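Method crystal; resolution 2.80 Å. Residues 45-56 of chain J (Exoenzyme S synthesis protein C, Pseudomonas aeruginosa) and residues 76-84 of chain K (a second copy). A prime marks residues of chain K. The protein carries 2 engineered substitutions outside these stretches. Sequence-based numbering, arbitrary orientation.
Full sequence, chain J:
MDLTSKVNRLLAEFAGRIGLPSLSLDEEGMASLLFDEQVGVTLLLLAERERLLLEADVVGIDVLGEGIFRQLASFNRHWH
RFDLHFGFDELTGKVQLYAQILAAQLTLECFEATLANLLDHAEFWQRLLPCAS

Chain J 45-56: LLAERERLLLEA
Chain K 76-84: NRHWHRFDL

Chain J supplies a β-hairpin: a strand ending at Leu45-Leu46, a loop through Ala47-Glu50, and a strand from Arg51 onward. Leu46 N donates to Arg51 O (3.1 Å), and Arg51 N returns a weak bond to Leu46 O (3.3 Å). Glu50, at phi/psi 51/67, brings the chain into the second strand. Chain K includes a weakly bonded helix at about Asn76′-His78′ and a type I turn from His78′ to Arg81′, whose Arg81′ N bonds to His78′ O (3.2 Å). Nearest CA pairs set the register: Leu46 CA lies 8.3 Å from Arg81′ CA, Leu53 CA lies 8.5 Å from His80′ CA, and Glu55 CA lies 9.0 Å from Arg77′ CA, so chain K is met in reverse order as the second strand advances.

Leu46 (chi1 m, chi2 t) points toward chain K and rests its CD1 4.2 Å from Arg81′ CG, aliphatic carbon against the methylene part of a long side chain. Arg81′ (m, t, p) carries its charge onward to Glu48 (m, p), but Glu48 OE1 and Arg81′ NH2 stay 4.3 Å apart, attracted yet beyond salt-bridge range.

Arg51 (p, t, p) can span the gap because of its length: Arg51 NH1 reaches Asp83′ OD2 at 3.3 Å, a salt bridge whose hydrogen bond is weak, with an angle of 132°. Asp83′ (chi1 t) sits at phi/psi 53/54.

Alternation along the strand turns Leu53 and Glu55 toward chain K and Leu54 away. Leu53 (m, t) brings CD2 to 3.1 Å from His80′ NE2, closer than an ordinary van der Waals contact, so at 2.80 Å resolution the exact separation should not be over-read. The CA-to-CB bond of His80′ (chi1 t, chi2 71°) points sideways, and the end of the side chain comes nearer. Glu55 (m, t) is buried, where a carboxylate needs a partner: Glu55 OE1 forms a salt bridge with Arg77′ NH1 at 3.5 Å. Arg77′, extended (t, t, t), has Glu55 OE2 over one guanidinium face.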

ATOM      1  N   LEU J  45       3.010  -3.140  13.888  1.00 80.25           N
ATOM      2  CA  LEU J  45       1.670  -3.595  14.243  1.00 77.07           C
ATOM      3  C   LEU J  45       0.724  -2.422  14.477  1.00 83.16           C
ATOM      4  O   LEU J  45       0.946  -1.598  15.367  1.00 85.98           O
ATOM      5  CB  LEU J  45       1.707  -4.487  15.484  1.00 71.27           C
ATOM      6  CG  LEU J  45       0.335  -4.928  16.003  1.00 67.90           C
ATOM      7  CD1 LEU J  45      -0.414  -5.717  14.941  1.00 63.96           C
ATOM      8  CD2 LEU J  45       0.471  -5.739  17.280  1.00 71.96           C
ATOM      9  N   LEU J  46      -0.328  -2.350  13.667  1.00 81.40           N
ATOM     10  CA  LEU J  46      -1.354  -1.332  13.837  1.00 84.29           C
ATOM     11  C   LEU J  46      -2.584  -1.944  14.496  1.00 86.73           C
ATOM     12  O   LEU J  46      -3.480  -2.440  13.815  1.00 87.70           O
ATOM     13  CB  LEU J  46      -1.728  -0.722  12.487  1.00 86.65           C
ATOM     14  CG  LEU J  46      -0.582  -0.136  11.662  1.00 87.91           C
ATOM     15  CD1 LEU J  46      -1.118   0.535  10.407  1.00 86.63           C
ATOM     16  CD2 LEU J  46       0.227   0.847  12.493  1.00 92.87           C
ATOM     17  N   ALA J  47      -2.621  -1.911  15.825  1.00 89.86           N
ATOM     18  CA  ALA J  47      -3.708  -2.529  16.578  1.00 96.68           C
ATOM     19  C   ALA J  47      -5.060  -1.914  16.236  1.00105.69           C
ATOM     20  O   ALA J  47      -6.092  -2.584  16.303  1.00108.05           O
ATOM     21  CB  ALA J  47      -3.442  -2.432  18.073  1.00 96.67           C
ATOM     22  N   GLU J  48      -5.048  -0.638  15.866  1.00110.67           N
ATOM     23  CA  GLU J  48      -6.273   0.085  15.544  1.00115.75           C
ATOM     24  C   GLU J  48      -6.941  -0.490  14.300  1.00114.45           C
ATOM     25  O   GLU J  48      -8.133  -0.797  14.308  1.00116.02           O
ATOM     26  CB  GLU J  48      -5.977   1.571  15.332  1.00123.11           C
ATOM     27  CG  GLU J  48      -4.925   2.144  16.270  1.00129.08           C
ATOM     28  CD  GLU J  48      -3.511   1.784  15.852  1.00129.92           C
ATOM     29  OE1 GLU J  48      -3.316   1.402  14.678  1.00130.56           O
ATOM     30  OE2 GLU J  48      -2.593   1.886  16.693  1.00128.10           O
ATOM     31  N   ARG J  49      -6.162  -0.635  13.232  1.00111.07           N
ATOM     32  CA  ARG J  49      -6.684  -1.129  11.964  1.00108.63           C
ATOM     33  C   ARG J  49      -6.519  -2.641  11.843  1.00104.13           C
ATOM     34  O   ARG J  49      -6.908  -3.239  10.839  1.00103.14           O
ATOM     35  CB  ARG J  49      -5.996  -0.423  10.794  1.00109.36           C
ATOM     36  CG  ARG J  49      -6.039   1.093  10.888  1.00113.38           C
ATOM     37  CD  ARG J  49      -7.462   1.583  11.105  1.00120.36           C
ATOM     38  NE  ARG J  49      -7.506   2.986  11.511  1.00124.66           N
ATOM     39  CZ  ARG J  49      -8.617   3.630  11.852  1.00123.56           C
ATOM     40  NH1 ARG J  49      -9.783   2.999  11.840  1.00122.56           N
ATOM     41  NH2 ARG J  49      -8.562   4.906  12.208  1.00123.08           N
ATOM     42  N   GLU J  50      -5.942  -3.250  12.875  1.00102.05           N
ATOM     43  CA  GLU J  50      -5.722  -4.692  12.900  1.00 99.97           C
ATOM     44  C   GLU J  50      -5.025  -5.192  11.637  1.00 93.39           C
ATOM     45  O   GLU J  50      -5.610  -5.928  10.842  1.00 92.09           O
ATOM     46  CB  GLU J  50      -7.046  -5.432  13.105  1.00105.07           C
ATOM     47  CG  GLU J  50      -7.708  -5.154  14.444  1.00110.87           C
ATOM     48  CD  GLU J  50      -9.010  -5.911  14.620  1.00116.72           C
ATOM     49  OE1 GLU J  50      -9.536  -6.436  13.617  1.00117.57           O
ATOM     50  OE2 GLU J  50      -9.509  -5.978  15.764  1.00119.97           O
ATOM     51  N   ARG J  51      -3.770  -4.788  11.459  1.00 87.10           N
ATOM     52  CA  ARG J  51      -2.987  -5.198  10.301  1.00 82.20           C
ATOM     53  C   ARG J  51      -1.493  -5.036  10.559  1.00 80.27           C
ATOM     54  O   ARG J  51      -1.064  -4.082  11.207  1.00 83.42           O
ATOM     55  CB  ARG J  51      -3.400  -4.400   9.063  1.00 83.50           C
ATOM     56  CG  ARG J  51      -3.298  -2.895   9.232  1.00 89.25           C
ATOM     57  CD  ARG J  51      -3.797  -2.165   7.998  1.00 97.03           C
ATOM     58  NE  ARG J  51      -5.153  -2.571   7.640  1.00105.34           N
ATOM     59  CZ  ARG J  51      -5.871  -2.008   6.673  1.00111.02           C
ATOM     60  NH1 ARG J  51      -5.365  -1.005   5.967  1.00114.87           N
ATOM     61  NH2 ARG J  51      -7.096  -2.443   6.416  1.00110.45           N
ATOM     62  N   LEU J  52      -0.705  -5.978  10.049  1.00 77.80           N
ATOM     63  CA  LEU J  52       0.742  -5.951  10.229  1.00 73.68           C
ATOM     64  C   LEU J  52       1.432  -5.332   9.020  1.00 73.60           C
ATOM     65  O   LEU J  52       1.237  -5.777   7.890  1.00 77.58           O
ATOM     66  CB  LEU J  52       1.276  -7.365  10.463  1.00 65.98           C
ATOM     67  CG  LEU J  52       2.779  -7.487  10.722  1.00 57.66           C
ATOM     68  CD1 LEU J  52       3.147  -6.836  12.048  1.00 51.08           C
ATOM     69  CD2 LEU J  52       3.206  -8.945  10.704  1.00 54.93           C
ATOM     70  N   LEU J  53       2.240  -4.303   9.264  1.00 69.79           N
ATOM     71  CA  LEU J  53       2.968  -3.638   8.191  1.00 75.20           C
ATOM     72  C   LEU J  53       4.388  -4.179   8.086  1.00 75.35           C
ATOM     73  O   LEU J  53       4.979  -4.588   9.085  1.00 75.44           O
ATOM     74  CB  LEU J  53       3.006  -2.125   8.417  1.00 81.46           C
ATOM     75  CG  LEU J  53       1.667  -1.411   8.606  1.00 85.54           C
ATOM     76  CD1 LEU J  53       1.883   0.089   8.727  1.00 86.28           C
ATOM     77  CD2 LEU J  53       0.716  -1.729   7.462  1.00 83.92           C
ATOM     78  N   LEU J  54       4.929  -4.176   6.873  1.00 73.37           N
ATOM     79  CA  LEU J  54       6.280  -4.662   6.635  1.00 72.67           C
ATOM     80  C   LEU J  54       7.057  -3.685   5.759  1.00 78.31           C
ATOM     81  O   LEU J  54       6.791  -3.565   4.563  1.00 78.08           O
ATOM     82  CB  LEU J  54       6.248  -6.042   5.973  1.00 72.11           C
ATOM     83  CG  LEU J  54       5.408  -7.135   6.640  1.00 68.72           C
ATOM     84  CD1 LEU J  54       5.428  -8.403   5.806  1.00 69.76           C
ATOM     85  CD2 LEU J  54       5.900  -7.416   8.045  1.00 69.71           C
ATOM     86  N   GLU J  55       8.012  -2.982   6.361  1.00 84.54           N
ATOM     87  CA  GLU J  55       8.870  -2.069   5.617  1.00 88.54           C
ATOM     88  C   GLU J  55      10.165  -2.765   5.216  1.00 89.05           C
ATOM     89  O   GLU J  55      10.703  -3.576   5.970  1.00 88.25           O
ATOM     90  CB  GLU J  55       9.179  -0.819   6.444  1.00 94.56           C
ATOM     91  CG  GLU J  55       7.970   0.056   6.732  1.00101.63           C
ATOM     92  CD  GLU J  55       8.328   1.302   7.519  1.00108.33           C
ATOM     93  OE1 GLU J  55       9.514   1.456   7.886  1.00106.84           O
ATOM     94  OE2 GLU J  55       7.425   2.127   7.772  1.00111.81           O
ATOM     95  N   ALA J  56      10.663  -2.445   4.026  1.00 89.15           N
ATOM     96  CA  ALA J  56      11.891  -3.049   3.528  1.00 87.16           C
ATOM     97  C   ALA J  56      12.773  -2.020   2.832  1.00 89.96           C
ATOM     98  O   ALA J  56      12.363  -1.403   1.849  1.00 92.62           O
ATOM     99  CB  ALA J  56      11.569  -4.196   2.584  1.00 84.10           C
TER
ATOM    100  N   ASN K  76       3.735   8.144   0.216  1.00102.34           N
ATOM    101  CA  ASN K  76       3.299   6.753   0.258  1.00100.03           C
ATOM    102  C   ASN K  76       3.792   6.011   1.493  1.00104.02           C
ATOM    103  O   ASN K  76       3.249   4.966   1.856  1.00108.11           O
ATOM    104  CB  ASN K  76       3.738   6.014  -1.007  1.00 96.65           C
ATOM    105  CG  ASN K  76       3.010   6.498  -2.243  1.00 97.83           C
ATOM    106  OD1 ASN K  76       2.156   7.381  -2.167  1.00102.27           O
ATOM    107  ND2 ASN K  76       3.342   5.919  -3.390  1.00 94.80           N
ATOM    108  N   ARG K  77       4.824   6.549   2.134  1.00103.34           N
ATOM    109  CA  ARG K  77       5.363   5.946   3.346  1.00105.34           C
ATOM    110  C   ARG K  77       4.390   6.098   4.508  1.00109.49           C
ATOM    111  O   ARG K  77       4.178   5.163   5.281  1.00107.17           O
ATOM    112  CB  ARG K  77       6.709   6.570   3.713  1.00105.32           C
ATOM    113  CG  ARG K  77       7.214   6.149   5.083  1.00106.67           C
ATOM    114  CD  ARG K  77       8.526   6.823   5.440  1.00107.27           C
ATOM    115  NE  ARG K  77       8.873   6.602   6.841  1.00109.04           N
ATOM    116  CZ  ARG K  77       9.537   5.542   7.290  1.00107.98           C
ATOM    117  NH1 ARG K  77       9.932   4.599   6.448  1.00104.35           N
ATOM    118  NH2 ARG K  77       9.805   5.424   8.583  1.00111.61           N
ATOM    119  N   HIS K  78       3.800   7.283   4.622  1.00116.37           N
ATOM    120  CA  HIS K  78       2.896   7.582   5.725  1.00123.33           C
ATOM    121  C   HIS K  78       1.449   7.242   5.382  1.00124.55           C
ATOM    122  O   HIS K  78       0.684   6.812   6.244  1.00128.44           O
ATOM    123  CB  HIS K  78       3.025   9.050   6.136  1.00129.25           C
ATOM    124  CG  HIS K  78       4.425   9.460   6.473  1.00136.65           C
ATOM    125  ND1 HIS K  78       4.994   9.218   7.705  1.00141.78           N
ATOM    126  CD2 HIS K  78       5.370  10.094   5.740  1.00138.82           C
ATOM    127  CE1 HIS K  78       6.230   9.685   7.717  1.00143.37           C
ATOM    128  NE2 HIS K  78       6.482  10.223   6.536  1.00141.75           N
ATOM    129  N   TRP K  79       1.077   7.433   4.119  1.00122.53           N
ATOM    130  CA  TRP K  79      -0.265   7.085   3.663  1.00123.21           C
ATOM    131  C   TRP K  79      -0.437   5.573   3.602  1.00128.37           C
ATOM    132  O   TRP K  79      -1.498   5.068   3.232  1.00125.16           O
ATOM    133  CB  TRP K  79      -0.559   7.720   2.303  1.00116.57           C
ATOM    134  CG  TRP K  79      -1.496   8.881   2.391  1.00113.28           C
ATOM    135  CD1 TRP K  79      -2.732   8.983   1.823  1.00112.09           C
ATOM    136  CD2 TRP K  79      -1.284  10.100   3.112  1.00112.24           C
ATOM    137  NE1 TRP K  79      -3.298  10.196   2.136  1.00112.05           N
ATOM    138  CE2 TRP K  79      -2.429  10.900   2.927  1.00112.57           C
ATOM    139  CE3 TRP K  79      -0.234  10.596   3.892  1.00110.58           C
ATOM    140  CZ2 TRP K  79      -2.555  12.166   3.493  1.00114.04           C
ATOM    141  CZ3 TRP K  79      -0.360  11.853   4.452  1.00110.08           C
ATOM    142  CH2 TRP K  79      -1.512  12.624   4.250  1.00113.03           C
ATOM    143  N   HIS K  80       0.619   4.858   3.972  1.00138.15           N
ATOM    144  CA  HIS K  80       0.588   3.405   4.040  1.00143.07           C
ATOM    145  C   HIS K  80      -0.324   2.953   5.178  1.00145.29           C
ATOM    146  O   HIS K  80      -0.705   1.786   5.256  1.00146.17           O
ATOM    147  CB  HIS K  80       2.005   2.863   4.236  1.00144.26           C
ATOM    148  CG  HIS K  80       2.077   1.373   4.340  1.00147.03           C
ATOM    149  ND1 HIS K  80       1.853   0.539   3.264  1.00150.01           N
ATOM    150  CD2 HIS K  80       2.361   0.564   5.388  1.00150.69           C
ATOM    151  CE1 HIS K  80       1.988  -0.717   3.648  1.00154.40           C
ATOM    152  NE2 HIS K  80       2.298  -0.730   4.930  1.00154.51           N
ATOM    153  N   ARG K  81      -0.673   3.892   6.055  1.00141.51           N
ATOM    154  CA  ARG K  81      -1.555   3.607   7.182  1.00138.79           C
ATOM    155  C   ARG K  81      -3.024   3.729   6.792  1.00137.04           C
ATOM    156  O   ARG K  81      -3.858   2.935   7.225  1.00140.18           O
ATOM    157  CB  ARG K  81      -1.249   4.537   8.357  1.00140.62           C
ATOM    158  CG  ARG K  81       0.119   4.329   8.983  1.00142.31           C
ATOM    159  CD  ARG K  81       0.275   5.164  10.245  1.00148.14           C
ATOM    160  NE  ARG K  81      -0.764   4.864  11.227  1.00153.94           N
ATOM    161  CZ  ARG K  81      -0.876   5.466  12.407  1.00157.85           C
ATOM    162  NH1 ARG K  81      -0.011   6.407  12.760  1.00158.49           N
ATOM    163  NH2 ARG K  81      -1.854   5.126  13.236  1.00159.23           N
ATOM    164  N   PHE K  82      -3.336   4.729   5.973  1.00133.23           N
ATOM    165  CA  PHE K  82      -4.702   4.946   5.510  1.00132.28           C
ATOM    166  C   PHE K  82      -5.048   3.986   4.376  1.00131.65           C
ATOM    167  O   PHE K  82      -6.097   4.108   3.743  1.00134.93           O
ATOM    168  CB  PHE K  82      -4.886   6.390   5.044  1.00132.90           C
ATOM    169  CG  PHE K  82      -4.630   7.411   6.114  1.00137.89           C
ATOM    170  CD1 PHE K  82      -5.679   7.943   6.847  1.00141.06           C
ATOM    171  CD2 PHE K  82      -3.343   7.837   6.390  1.00138.63           C
ATOM    172  CE1 PHE K  82      -5.447   8.882   7.834  1.00143.60           C
ATOM    173  CE2 PHE K  82      -3.104   8.777   7.375  1.00140.63           C
ATOM    174  CZ  PHE K  82      -4.158   9.299   8.098  1.00143.58           C
ATOM    175  N   ASP K  83      -4.157   3.030   4.129  1.00123.94           N
ATOM    176  CA  ASP K  83      -4.325   2.077   3.040  1.00116.86           C
ATOM    177  C   ASP K  83      -4.572   2.804   1.721  1.00107.16           C
ATOM    178  O   ASP K  83      -5.559   2.552   1.029  1.00104.59           O
ATOM    179  CB  ASP K  83      -5.459   1.096   3.339  1.00120.03           C
ATOM    180  CG  ASP K  83      -5.379  -0.163   2.494  1.00120.22           C
ATOM    181  OD1 ASP K  83      -4.544  -0.207   1.565  1.00118.55           O
ATOM    182  OD2 ASP K  83      -6.148  -1.111   2.759  1.00119.71           O
ATOM    183  N   LEU K  84      -3.664   3.717   1.390  1.00101.53           N
ATOM    184  CA  LEU K  84      -3.712   4.458   0.137  1.00 97.89           C
ATOM    185  C   LEU K  84      -2.292   4.762  -0.321  1.00 96.93           C
ATOM    186  O   LEU K  84      -1.350   4.687   0.469  1.00 98.25           O
ATOM    187  CB  LEU K  84      -4.488   5.764   0.310  1.00101.00           C
ATOM    188  CG  LEU K  84      -5.984   5.666   0.613  1.00101.27           C
ATOM    189  CD1 LEU K  84      -6.561   7.040   0.916  1.00 98.78           C
ATOM    190  CD2 LEU K  84      -6.721   5.012  -0.544  1.00101.31           C
TER